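Local coordinates for imine reductase (Bacillus cereus, PDB 4D3D), which probably catalyses the NADPH-dependent, S-selective reduction of cyclic imines such as 2-methylpyrroline, at residues B[46-51]-B[76-81]; B[66-69]-B[73-76]; B[86-91]-B[130-135]. All blocks are in the same frame, centred on the assembly; numbering follows the deposited sequence. Where two conformers were deposited one is given.

How the contacts relate
All three contacts lie in the N-terminal Rossmann-type domain and reach the same mixed sheet. Contacts 1 and 2 touch, with centres about 6 Å apart. They share Ala76 and helix 71-77, which meets Thr48 of strand 46-50 and Val68 just past strand 66-67; the two strands are neighbours in the sheet. Both contacts belong to the crossover from strand 66-67 to strand 80-83. Contact 3 comes later in the chain, with its centre about 15 Å from that of contact 1 and 18 Å from that of contact 2. There helix 88-95, of the next crossover, packs on strand 131-137, two places from strand 80-83. The domain probably binds the cofactor.

Contact 1. Residues B[46-51]-B[76-81]; sequences SVTVWN and AANELV
Thr48, in the middle of strand 46-50, faces Ala77, near the C-terminal end of helix 71-77, with the two CA atoms 6.9 Å apart. The chain then turns through Asn78 and Glu79 and enters strand 80-83. The touching area is small and involves three residues. Thr48 directs its CB at the helix end. Its CG2 is anti to the backbone N and its OG1 lies beside that N (chi1 -66°), which turns both branches to the methyl of Ala77. Ala77 CB is 3.7 Å from Thr48 OG1 and 3.9 Å from Thr48 CG2. The methyl therefore rests across the forked end of the threonine. These are van der Waals contacts. The Asn78 side chain lies beside Thr48, at a slant to it. The backbone of the turn is also held: Asn78 O accepts a hydrogen bond from Lys105 NZ. Strand 23-27 runs between strands 46-50 and 80-83 in the sheet, and its Thr25 touches both Thr48 and Ala77. Val47 points to the other face and packs on Ala37, Phe40 and Leu41 of helix 31-42. Strand 46-50 is thus layered between two helices, as in a Rossmann-type fold, and helix 71-77 belongs to the crossover that carries the chain from strand 66-67 to strand 80-83.

Contact 2. Residues B[66-69]-B[73-76]; sequences IRVS and EALA
Val68, just after strand 66-67, packs on Glu73 and Ala74 of helix 71-77. Its CB is 3.7 Å from Glu73 CB, and its CG2 is 3.6 Å from Ala74 N. The same CG2 also meets the methyl of Ala74, Val68 CG2 to Ala74 CB being 3.9 Å. One methyl thus lies against both the backbone and the side chain of Ala74. The Val68 and Glu73 side chains run alongside each other, pointing opposite ways. Glu73 has its CG beside the backbone N (chi1 -68°) and is extended beyond it (chi2 167°). This carries the carboxylate back along the connecting turn to Ser69. A water bridges the two residues. It accepts from Ser69 N at 2.9 Å and donates to Glu73 OE2 at 2.7 Å. Glu73 OE1 lies 3.6 Å from Ser69 CB. The same OE1 is hydrogen-bonded to Thr70 OG1, so each carboxylate oxygen has a partner in or beside the turn. This probably limits rotation of the carboxylate. Further out, Ser69 O accepts from Trp50 NE1, which ties the turn to strand 46-50. Arg67 forms a salt bridge with Asp58, on the helix 58-62 that precedes the strand. The contact is the tight strand-to-helix connection of a beta-alpha-beta crossover. Strand 66-67 is the outermost at this edge of the Rossmann-type sheet within the chain. Val68 touches Thr48 and Ala74 touches Trp50, so the turn and the middle of helix 71-77 both lie against strand 46-50.

Contact 3. Residues B[86-91]-B[130-135]; sequences TDYNVM and ARHITG
Tyr88, at the N-terminal end of helix 88-95, faces strand 131-137 across a wide backbone gap, its CA 11.3 Å from Thr134 CA. The phenol bridges that gap. Tyr88 CG lies beside its own backbone N (chi1 -81°), and the ring reaches out to the strand. Its hydroxyl meets the imidazole of His132 at the ring edge, near the imidazole plane. Phenol and imidazole approach from helix and strand, and the meeting is edge-on, with no stacking of faces. The hydroxyl also touches a methyl of the strand, Tyr88 OH to Thr134 CG2 being 4.0 Å. The other branch of Thr134, OG1, is hydrogen-bonded to Pro180 O. Asp87 is the N-cap of the helix, its side chain accepting from Asn89 N in one of two conformers. This is buried packing within the Rossmann-type domain: a helix on one face of the sheet touches a strand two places from strand 80-83, which precedes the helix. Asn109 of strand 106-109, which lies between those strands, touches both Tyr88 and His132. Helix 115-127 packs on the same pair, with Ala118 and Ala121 against the tyrosine and Ala122 and Leu125 against the histidine.

Contact 1. Residues B[46-51]-B[76-81]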
loop_
_atom_site.group_PDB
_atom_site.type_symbol
_atom_site.label_atom_id
_atom_site.label_comp_id
_atom_site.label_asym_id
_atom_site.label_seq_id
_atom_site.Cartn_x
_atom_site.Cartn_y
_atom_site.Cartn_z
ATOM N N SER B 46 -2.799 -4.780 -43.077
ATOM C CA SER B 46 -4.116 -4.489 -43.632
ATOM C C SER B 46 -5.080 -4.514 -42.406
ATOM O O SER B 46 -5.091 -5.509 -41.707
ATOM C CB SER B 46 -4.510 -5.598 -44.587
ATOM O OG SER B 46 -5.877 -5.472 -44.961
ATOM N N VAL B 47 -5.788 -3.412 -42.150
ATOM C CA VAL B 47 -6.626 -3.278 -40.958
ATOM C C VAL B 47 -8.082 -3.043 -41.359
ATOM O O VAL B 47 -8.367 -2.029 -41.989
ATOM C CB VAL B 47 -6.142 -2.156 -40.060
ATOM C CG1 VAL B 47 -6.966 -2.038 -38.774
ATOM C CG2 VAL B 47 -4.685 -2.348 -39.701
ATOM N N THR B 48 -9.013 -3.906 -40.927
ATOM C CA THR B 48 -10.440 -3.716 -41.196
ATOM C C THR B 48 -11.072 -3.264 -39.879
ATOM O O THR B 48 -10.721 -3.805 -38.810
ATOM C CB THR B 48 -11.068 -5.007 -41.652
ATOM O OG1 THR B 48 -10.508 -5.364 -42.936
ATOM C CG2 THR B 48 -12.554 -4.866 -41.750
ATOM N N VAL B 49 -11.930 -2.226 -39.916
ATOM C CA VAL B 49 -12.528 -1.625 -38.693
ATOM C C VAL B 49 -14.044 -1.540 -38.775
ATOM O O VAL B 49 -14.576 -1.384 -39.880
ATOM C CB VAL B 49 -11.946 -0.235 -38.355
ATOM C CG1 VAL B 49 -10.418 -0.317 -38.178
ATOM C CG2 VAL B 49 -12.302 0.838 -39.391
ATOM N N TRP B 50 -14.714 -1.652 -37.642
ATOM C CA TRP B 50 -16.146 -1.428 -37.460
ATOM C C TRP B 50 -16.386 -0.757 -36.107
ATOM O O TRP B 50 -15.734 -1.072 -35.113
ATOM C CB TRP B 50 -17.018 -2.716 -37.549
ATOM C CG TRP B 50 -18.509 -2.488 -37.428
ATOM C CD1 TRP B 50 -19.377 -2.237 -38.432
ATOM C CD2 TRP B 50 -19.277 -2.498 -36.230
ATOM N NE1 TRP B 50 -20.634 -2.076 -37.934
ATOM C CE2 TRP B 50 -20.594 -2.181 -36.576
ATOM C CE3 TRP B 50 -18.967 -2.712 -34.882
ATOM C CZ2 TRP B 50 -21.621 -2.126 -35.644
ATOM C CZ3 TRP B 50 -19.958 -2.636 -33.921
ATOM C CH2 TRP B 50 -21.331 -2.327 -34.328
ATOM N N ASN B 51 -17.382 0.130 -36.116
ATOM C CA ASN B 51 -17.858 0.782 -34.899
ATOM C C ASN B 51 -19.352 1.133 -35.083
ATOM O O ASN B 51 -19.783 1.361 -36.189
ATOM C CB ASN B 51 -16.952 1.997 -34.688
ATOM C CG ASN B 51 -17.099 2.623 -33.313
ATOM O OD1 ASN B 51 -16.651 2.062 -32.262
ATOM N ND2 ASN B 51 -17.739 3.814 -33.289
ATOM N N ALA B 76 -15.870 -11.433 -41.060
ATOM C CA ALA B 76 -15.451 -12.176 -42.263
ATOM C C ALA B 76 -14.062 -11.825 -42.755
ATOM O O ALA B 76 -13.400 -12.660 -43.426
ATOM C CB ALA B 76 -16.485 -12.005 -43.393
ATOM N N ALA B 77 -13.637 -10.594 -42.467
ATOM C CA ALA B 77 -12.381 -10.062 -43.003
ATOM C C ALA B 77 -11.120 -10.813 -42.583
ATOM O O ALA B 77 -10.092 -10.841 -43.328
ATOM C CB ALA B 77 -12.234 -8.593 -42.680
ATOM N N ASN B 78 -11.111 -11.307 -41.339
ATOM C CA ASN B 78 -9.901 -11.828 -40.754
ATOM C C ASN B 78 -10.228 -12.904 -39.708
ATOM O O ASN B 78 -11.345 -12.958 -39.126
ATOM C CB ASN B 78 -9.073 -10.710 -40.041
ATOM C CG ASN B 78 -8.494 -9.702 -40.961
ATOM O OD1 ASN B 78 -8.955 -8.539 -41.044
ATOM N ND2 ASN B 78 -7.528 -10.114 -41.714
ATOM N N GLU B 79 -9.203 -13.713 -39.413
ATOM C CA GLU B 79 -9.249 -14.692 -38.315
ATOM C C GLU B 79 -9.128 -14.021 -36.954
ATOM O O GLU B 79 -9.871 -14.335 -36.042
ATOM C CB GLU B 79 -8.063 -15.647 -38.462
ATOM C CG GLU B 79 -7.889 -16.639 -37.332
ATOM C CD GLU B 79 -6.684 -17.572 -37.635
ATOM O OE1 GLU B 79 -5.570 -17.084 -37.938
ATOM O OE2 GLU B 79 -6.921 -18.778 -37.680
ATOM N N LEU B 80 -8.209 -13.060 -36.871
ATOM C CA LEU B 80 -7.959 -12.342 -35.604
ATOM C C LEU B 80 -8.760 -11.037 -35.500
ATOM O O LEU B 80 -8.658 -10.163 -36.408
ATOM C CB LEU B 80 -6.466 -12.068 -35.491
ATOM C CG LEU B 80 -6.037 -11.453 -34.160
ATOM C CD1 LEU B 80 -6.267 -12.405 -33.022
ATOM C CD2 LEU B 80 -4.574 -11.014 -34.199
ATOM N N VAL B 81 -9.545 -10.930 -34.400
ATOM C CA VAL B 81 -10.475 -9.810 -34.173
ATOM C C VAL B 81 -10.139 -9.240 -32.808
ATOM O O VAL B 81 -10.342 -9.904 -31.806
ATOM C CB VAL B 81 -11.912 -10.342 -34.201
ATOM C CG1 VAL B 81 -12.876 -9.201 -33.912
ATOM C CG2 VAL B 81 -12.197 -11.083 -35.509
#

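Contact 2. Residues B[66-69]-B[73-76]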
loop_
_atom_site.group_PDB
_atom_site.type_symbol
_atom_site.label_atom_id
_atom_site.label_comp_id
_atom_site.label_asym_id
_atom_site.label_seq_id
_atom_site.Cartn_x
_atom_site.Cartn_y
_atom_site.Cartn_z
ATOM N N ILE B 66 -9.657 -0.100 -43.739
ATOM C CA ILE B 66 -10.827 -0.435 -44.484
ATOM C C ILE B 66 -12.036 -0.446 -43.489
ATOM O O ILE B 66 -12.114 -1.317 -42.612
ATOM C CB ILE B 66 -10.636 -1.829 -45.088
ATOM C CG1 ILE B 66 -9.339 -1.875 -45.938
ATOM C CG2 ILE B 66 -11.865 -2.248 -45.868
ATOM C CD1 ILE B 66 -9.394 -0.971 -47.123
ATOM N N ARG B 67 -12.914 0.537 -43.587
ATOM C CA ARG B 67 -14.139 0.574 -42.830
ATOM C C ARG B 67 -15.188 -0.278 -43.537
ATOM O O ARG B 67 -15.428 -0.164 -44.745
ATOM C CB ARG B 67 -14.660 1.992 -42.663
ATOM C CG ARG B 67 -16.053 2.108 -41.982
ATOM C CD ARG B 67 -16.454 3.552 -41.633
ATOM N NE ARG B 67 -16.150 4.437 -42.760
ATOM C CZ ARG B 67 -15.904 5.760 -42.670
ATOM N NH1 ARG B 67 -15.957 6.433 -41.504
ATOM N NH2 ARG B 67 -15.575 6.404 -43.789
ATOM N N VAL B 68 -15.814 -1.128 -42.782
ATOM C CA VAL B 68 -16.964 -1.876 -43.244
ATOM C C VAL B 68 -18.251 -1.500 -42.520
ATOM O O VAL B 68 -18.257 -1.029 -41.390
ATOM C CB VAL B 68 -16.750 -3.412 -43.116
ATOM C CG1 VAL B 68 -15.525 -3.823 -43.953
ATOM C CG2 VAL B 68 -16.544 -3.801 -41.689
ATOM N N SER B 69 -19.351 -1.715 -43.198
ATOM C CA SER B 69 -20.627 -1.250 -42.668
ATOM C C SER B 69 -21.179 -2.076 -41.489
ATOM O O SER B 69 -21.805 -1.532 -40.530
ATOM C CB SER B 69 -21.661 -1.213 -43.819
ATOM O OG SER B 69 -22.963 -0.767 -43.318
ATOM N N GLU B 73 -19.399 -8.211 -41.840
ATOM C CA GLU B 73 -18.284 -7.967 -42.723
ATOM C C GLU B 73 -16.965 -7.896 -41.960
ATOM O O GLU B 73 -15.889 -8.370 -42.440
ATOM C CB GLU B 73 -18.539 -6.656 -43.530
ATOM C CG GLU B 73 -19.691 -6.790 -44.537
ATOM C CD GLU B 73 -20.069 -5.410 -45.031
ATOM O OE1 GLU B 73 -20.632 -4.671 -44.248
ATOM O OE2 GLU B 73 -19.706 -5.037 -46.121
ATOM N N ALA B 74 -17.016 -7.300 -40.765
ATOM C CA ALA B 74 -15.814 -7.164 -39.971
ATOM C C ALA B 74 -15.304 -8.582 -39.549
ATOM O O ALA B 74 -14.125 -8.842 -39.578
ATOM C CB ALA B 74 -16.055 -6.273 -38.728
ATOM N N LEU B 75 -16.207 -9.438 -39.099
ATOM C CA LEU B 75 -15.824 -10.828 -38.683
ATOM C C LEU B 75 -15.260 -11.585 -39.891
ATOM O O LEU B 75 -14.331 -12.344 -39.757
ATOM C CB LEU B 75 -17.058 -11.540 -38.129
ATOM C CG LEU B 75 -17.620 -11.092 -36.768
ATOM C CD1 LEU B 75 -18.895 -11.831 -36.445
ATOM C CD2 LEU B 75 -16.567 -11.382 -35.698
ATOM N N ALA B 76 -15.870 -11.433 -41.060
ATOM C CA ALA B 76 -15.451 -12.176 -42.263
ATOM C C ALA B 76 -14.062 -11.825 -42.755
ATOM O O ALA B 76 -13.400 -12.660 -43.426
ATOM C CB ALA B 76 -16.485 -12.005 -43.393
HETATM O O HOH W 1 -19.032 -2.378 -46.047
#

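Contact 3. Residues B[86-91]-B[130-135]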
loop_
_atom_site.group_PDB
_atom_site.type_symbol
_atom_site.label_atom_id
_atom_site.label_comp_id
_atom_site.label_asym_id
_atom_site.label_seq_id
_atom_site.Cartn_x
_atom_site.Cartn_y
_atom_site.Cartn_z
ATOM N N THR B 86 -15.999 -1.123 -24.648
ATOM C CA THR B 86 -16.056 -0.506 -23.322
ATOM C C THR B 86 -16.418 -1.505 -22.207
ATOM O O THR B 86 -16.083 -1.273 -21.061
ATOM C CB THR B 86 -17.055 0.697 -23.288
ATOM O OG1 THR B 86 -18.346 0.246 -23.692
ATOM C CG2 THR B 86 -16.612 1.864 -24.175
ATOM N N ASP B 87 -17.099 -2.625 -22.538
ATOM C CA ASP B 87 -17.597 -3.583 -21.557
ATOM C C ASP B 87 -17.807 -4.922 -22.250
ATOM O O ASP B 87 -18.068 -4.917 -23.467
ATOM C CB ASP B 87 -18.957 -3.114 -21.058
ATOM C CG ASP B 87 -19.407 -3.803 -19.769
ATOM O OD1 ASP B 87 -20.022 -4.901 -19.771
ATOM O OD2 ASP B 87 -19.196 -3.186 -18.714
ATOM N N TYR B 88 -17.803 -6.026 -21.514
ATOM C CA TYR B 88 -18.204 -7.316 -22.106
ATOM C C TYR B 88 -19.652 -7.370 -22.554
ATOM O O TYR B 88 -19.997 -8.119 -23.553
ATOM C CB TYR B 88 -17.970 -8.487 -21.124
ATOM C CG TYR B 88 -16.553 -8.980 -21.088
ATOM C CD1 TYR B 88 -15.553 -8.331 -20.331
ATOM C CD2 TYR B 88 -16.187 -10.117 -21.841
ATOM C CE1 TYR B 88 -14.243 -8.799 -20.328
ATOM C CE2 TYR B 88 -14.895 -10.591 -21.815
ATOM C CZ TYR B 88 -13.941 -9.975 -21.075
ATOM O OH TYR B 88 -12.646 -10.443 -21.194
ATOM N N ASN B 89 -20.530 -6.585 -21.910
ATOM C CA ASN B 89 -21.906 -6.540 -22.424
ATOM C C ASN B 89 -22.050 -6.132 -23.891
ATOM O O ASN B 89 -23.012 -6.598 -24.569
ATOM C CB ASN B 89 -22.826 -5.706 -21.545
ATOM C CG ASN B 89 -23.054 -6.403 -20.241
ATOM O OD1 ASN B 89 -22.814 -7.626 -20.131
ATOM N ND2 ASN B 89 -23.393 -5.657 -19.244
ATOM N N VAL B 90 -21.154 -5.275 -24.337
ATOM C CA VAL B 90 -21.165 -4.777 -25.714
ATOM C C VAL B 90 -20.879 -6.034 -26.574
ATOM O O VAL B 90 -21.481 -6.208 -27.596
ATOM C CB VAL B 90 -20.116 -3.687 -26.026
ATOM C CG1 VAL B 90 -20.133 -3.327 -27.497
ATOM C CG2 VAL B 90 -20.398 -2.417 -25.196
ATOM N N MET B 91 -19.908 -6.866 -26.171
ATOM C CA MET B 91 -19.605 -8.090 -26.950
ATOM C C MET B 91 -20.808 -8.946 -27.228
ATOM O O MET B 91 -21.070 -9.316 -28.377
ATOM C CB MET B 91 -18.478 -8.947 -26.301
ATOM C CG MET B 91 -18.000 -10.019 -27.210
ATOM S SD MET B 91 -17.275 -11.509 -26.436
ATOM C CE MET B 91 -18.664 -12.190 -25.616
ATOM N N ALA B 130 -15.622 -20.401 -31.749
ATOM C CA ALA B 130 -14.562 -19.416 -31.717
ATOM C C ALA B 130 -13.620 -19.703 -30.534
ATOM O O ALA B 130 -13.865 -20.592 -29.711
ATOM C CB ALA B 130 -15.183 -18.003 -31.568
ATOM N N ARG B 131 -12.481 -19.018 -30.555
ATOM C CA ARG B 131 -11.529 -19.048 -29.420
ATOM C C ARG B 131 -11.353 -17.639 -28.828
ATOM O O ARG B 131 -11.562 -16.668 -29.546
ATOM C CB ARG B 131 -10.220 -19.619 -29.948
ATOM C CG ARG B 131 -10.271 -21.094 -30.439
ATOM C CD ARG B 131 -10.612 -22.067 -29.282
ATOM N N HIS B 132 -10.957 -17.531 -27.543
ATOM C CA HIS B 132 -10.961 -16.268 -26.763
ATOM C C HIS B 132 -9.570 -16.059 -26.145
ATOM O O HIS B 132 -9.034 -17.012 -25.609
ATOM C CB HIS B 132 -12.014 -16.307 -25.713
ATOM C CG HIS B 132 -12.023 -15.129 -24.771
ATOM N ND1 HIS B 132 -11.216 -15.036 -23.655
ATOM C CD2 HIS B 132 -12.783 -14.019 -24.766
ATOM C CE1 HIS B 132 -11.486 -13.925 -22.991
ATOM N NE2 HIS B 132 -12.406 -13.268 -23.669
ATOM N N ILE B 133 -8.958 -14.898 -26.390
ATOM C CA ILE B 133 -7.724 -14.481 -25.635
ATOM C C ILE B 133 -8.130 -13.293 -24.793
ATOM O O ILE B 133 -8.798 -12.339 -25.276
ATOM C CB ILE B 133 -6.564 -14.172 -26.525
ATOM C CG1 ILE B 133 -6.088 -15.369 -27.347
ATOM C CG2 ILE B 133 -5.394 -13.668 -25.720
ATOM C CD1 ILE B 133 -5.202 -14.896 -28.480
ATOM N N THR B 134 -7.819 -13.368 -23.478
ATOM C CA THR B 134 -8.077 -12.253 -22.576
ATOM C C THR B 134 -6.882 -11.376 -22.543
ATOM O O THR B 134 -5.796 -11.864 -22.306
ATOM C CB THR B 134 -8.401 -12.736 -21.137
ATOM O OG1 THR B 134 -9.417 -13.726 -21.237
ATOM C CG2 THR B 134 -8.937 -11.599 -20.227
ATOM N N GLY B 135 -7.065 -10.061 -22.671
ATOM C CA GLY B 135 -5.952 -9.141 -22.539
ATOM C C GLY B 135 -6.242 -8.027 -21.505
ATOM O O GLY B 135 -7.319 -7.457 -21.501
#